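Local coordinates for protein dachshund homolog 1 (Homo sapiens, PDB 1L8R) that acts as a transcription factor in organogenesis, here represented by its DACHbox-N domain, which contains a winged-helix-like DNA-binding motif, at residues A18-E23 against V67-G72. Numbering follows the deposited sequence.
Sequences ASFTVE and VRILRG
L70 meets both A18 and F20 through its branched end, joining helix 64-73 to strand 15-22. Its CD2 methyl presses on A18 CB at 3.4 Å, tighter than usual for two carbons. L70 CG lies in the plane of the F20 ring, 3.9 Å from CE2 at the ring edge, and the leucine and phenylalanine side chains run past one another in opposite directions. Further round the same edge, I69 CG2 approaches F20 CZ at 4.1 Å; chi1 of -71° sets CG1 beside the backbone N of I69 and leaves CG2 anti to that N. Shortening L70 to an alanine is likely to leave A18 CB and F20 CE2 without their leucine contact and open a gap between helix and strand. Behind this layer, A18 and F20 pair through their backbones with C29 and L27 of strand 25-29, and A18 N also hydrogen-bonds to Q32 OE1. Between them, S19 CB points away from the helix, and its OG hydrogen-bonds to L27 O. Strand 18-22 and helix 67-72 run nearly antiparallel, at 158°, their axes coming within 10.0 Å. Between 18-23 and 67-72 the meeting is apolar, so shape and burial join them within the DACHbox-N domain.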
loop_
_atom_site.group_PDB
_atom_site.type_symbol
_atom_site.label_atom_id
_atom_site.label_comp_id
_atom_site.label_asym_id
_atom_site.label_seq_id
_atom_site.Cartn_x
_atom_site.Cartn_y
_atom_site.Cartn_z
ATOM N N ALA A 18 -7.052 3.354 1.472
ATOM C CA ALA A 18 -7.785 2.098 1.473
ATOM C C ALA A 18 -6.996 1.029 2.215
ATOM O O ALA A 18 -5.764 0.989 2.167
ATOM C CB ALA A 18 -8.066 1.660 0.048
ATOM N N SER A 19 -7.719 0.154 2.894
ATOM C CA SER A 19 -7.096 -0.890 3.686
ATOM C C SER A 19 -7.903 -2.179 3.663
ATOM O O SER A 19 -9.112 -2.158 3.429
ATOM C CB SER A 19 -6.970 -0.411 5.139
ATOM O OG SER A 19 -6.693 -1.481 6.027
ATOM N N PHE A 20 -7.212 -3.289 3.901
ATOM C CA PHE A 20 -7.829 -4.612 4.017
ATOM C C PHE A 20 -7.103 -5.261 5.182
ATOM O O PHE A 20 -5.901 -5.056 5.361
ATOM C CB PHE A 20 -7.609 -5.485 2.773
ATOM C CG PHE A 20 -8.400 -5.056 1.580
ATOM C CD1 PHE A 20 -9.772 -5.279 1.507
ATOM C CD2 PHE A 20 -7.778 -4.382 0.539
ATOM C CE1 PHE A 20 -10.516 -4.832 0.416
ATOM C CE2 PHE A 20 -8.506 -3.925 -0.560
ATOM C CZ PHE A 20 -9.878 -4.145 -0.630
ATOM N N THR A 21 -7.823 -6.030 5.991
ATOM C CA THR A 21 -7.173 -6.713 7.096
ATOM C C THR A 21 -6.958 -8.162 6.673
ATOM O O THR A 21 -7.911 -8.920 6.491
ATOM C CB THR A 21 -8.022 -6.631 8.355
ATOM O OG1 THR A 21 -8.101 -5.258 8.761
ATOM C CG2 THR A 21 -7.395 -7.450 9.477
ATOM N N VAL A 22 -5.687 -8.519 6.516
ATOM C CA VAL A 22 -5.259 -9.843 6.060
ATOM C C VAL A 22 -4.417 -10.562 7.112
ATOM O O VAL A 22 -3.478 -9.988 7.655
ATOM C CB VAL A 22 -4.419 -9.695 4.770
ATOM C CG1 VAL A 22 -4.019 -11.061 4.226
ATOM C CG2 VAL A 22 -5.201 -8.902 3.749
ATOM N N GLU A 23 -4.747 -11.820 7.391
ATOM C CA GLU A 23 -4.007 -12.588 8.387
ATOM C C GLU A 23 -3.888 -11.835 9.705
ATOM O O GLU A 23 -2.818 -11.823 10.320
ATOM C CB GLU A 23 -2.593 -12.914 7.896
ATOM C CG GLU A 23 -2.471 -14.079 6.935
ATOM C CD GLU A 23 -1.066 -14.669 6.947
ATOM O OE1 GLU A 23 -0.742 -15.427 7.887
ATOM O OE2 GLU A 23 -0.277 -14.366 6.032
ATOM N N VAL A 67 -8.182 -5.948 -5.902
ATOM C CA VAL A 67 -7.700 -5.060 -6.960
ATOM C C VAL A 67 -8.868 -4.280 -7.570
ATOM O O VAL A 67 -8.786 -3.058 -7.759
ATOM C CB VAL A 67 -6.977 -5.853 -8.072
ATOM C CG1 VAL A 67 -6.744 -4.948 -9.294
ATOM C CG2 VAL A 67 -5.650 -6.382 -7.549
ATOM N N ARG A 68 -9.966 -4.973 -7.856
ATOM C CA ARG A 68 -11.133 -4.329 -8.442
ATOM C C ARG A 68 -11.730 -3.266 -7.516
ATOM O O ARG A 68 -12.141 -2.198 -7.969
ATOM C CB ARG A 68 -12.189 -5.378 -8.799
ATOM C CG ARG A 68 -11.726 -6.354 -9.871
ATOM C CD ARG A 68 -12.825 -7.335 -10.225
ATOM N NE ARG A 68 -14.000 -6.645 -10.745
ATOM C CZ ARG A 68 -15.136 -7.248 -11.078
ATOM N NH1 ARG A 68 -15.254 -8.565 -10.946
ATOM N NH2 ARG A 68 -16.157 -6.532 -11.538
ATOM N N ILE A 69 -11.777 -3.555 -6.219
ATOM C CA ILE A 69 -12.317 -2.583 -5.269
ATOM C C ILE A 69 -11.417 -1.345 -5.227
ATOM O O ILE A 69 -11.903 -0.212 -5.261
ATOM C CB ILE A 69 -12.434 -3.194 -3.850
ATOM C CG1 ILE A 69 -13.573 -4.216 -3.824
ATOM C CG2 ILE A 69 -12.688 -2.089 -2.814
ATOM C CD1 ILE A 69 -13.555 -5.118 -2.616
ATOM N N LEU A 70 -10.107 -1.554 -5.177
ATOM C CA LEU A 70 -9.175 -0.432 -5.119
ATOM C C LEU A 70 -9.280 0.421 -6.376
ATOM O O LEU A 70 -9.176 1.643 -6.310
ATOM C CB LEU A 70 -7.747 -0.942 -4.927
ATOM C CG LEU A 70 -7.547 -1.659 -3.586
ATOM C CD1 LEU A 70 -6.218 -2.369 -3.549
ATOM C CD2 LEU A 70 -7.633 -0.628 -2.462
ATOM N N ARG A 71 -9.493 -0.214 -7.524
ATOM C CA ARG A 71 -9.644 0.560 -8.756
ATOM C C ARG A 71 -10.939 1.377 -8.698
ATOM O O ARG A 71 -10.975 2.542 -9.112
ATOM C CB ARG A 71 -9.675 -0.360 -9.979
ATOM C CG ARG A 71 -8.336 -0.976 -10.315
ATOM C CD ARG A 71 -8.283 -1.359 -11.787
ATOM N NE ARG A 71 -9.380 -2.239 -12.174
ATOM C CZ ARG A 71 -9.228 -3.514 -12.518
ATOM N NH1 ARG A 71 -8.021 -4.062 -12.522
ATOM N NH2 ARG A 71 -10.284 -4.237 -12.867
ATOM N N GLY A 72 -11.994 0.763 -8.170
ATOM C CA GLY A 72 -13.280 1.433 -8.065
ATOM C C GLY A 72 -13.260 2.612 -7.112
ATOM O O GLY A 72 -13.980 3.589 -7.315
#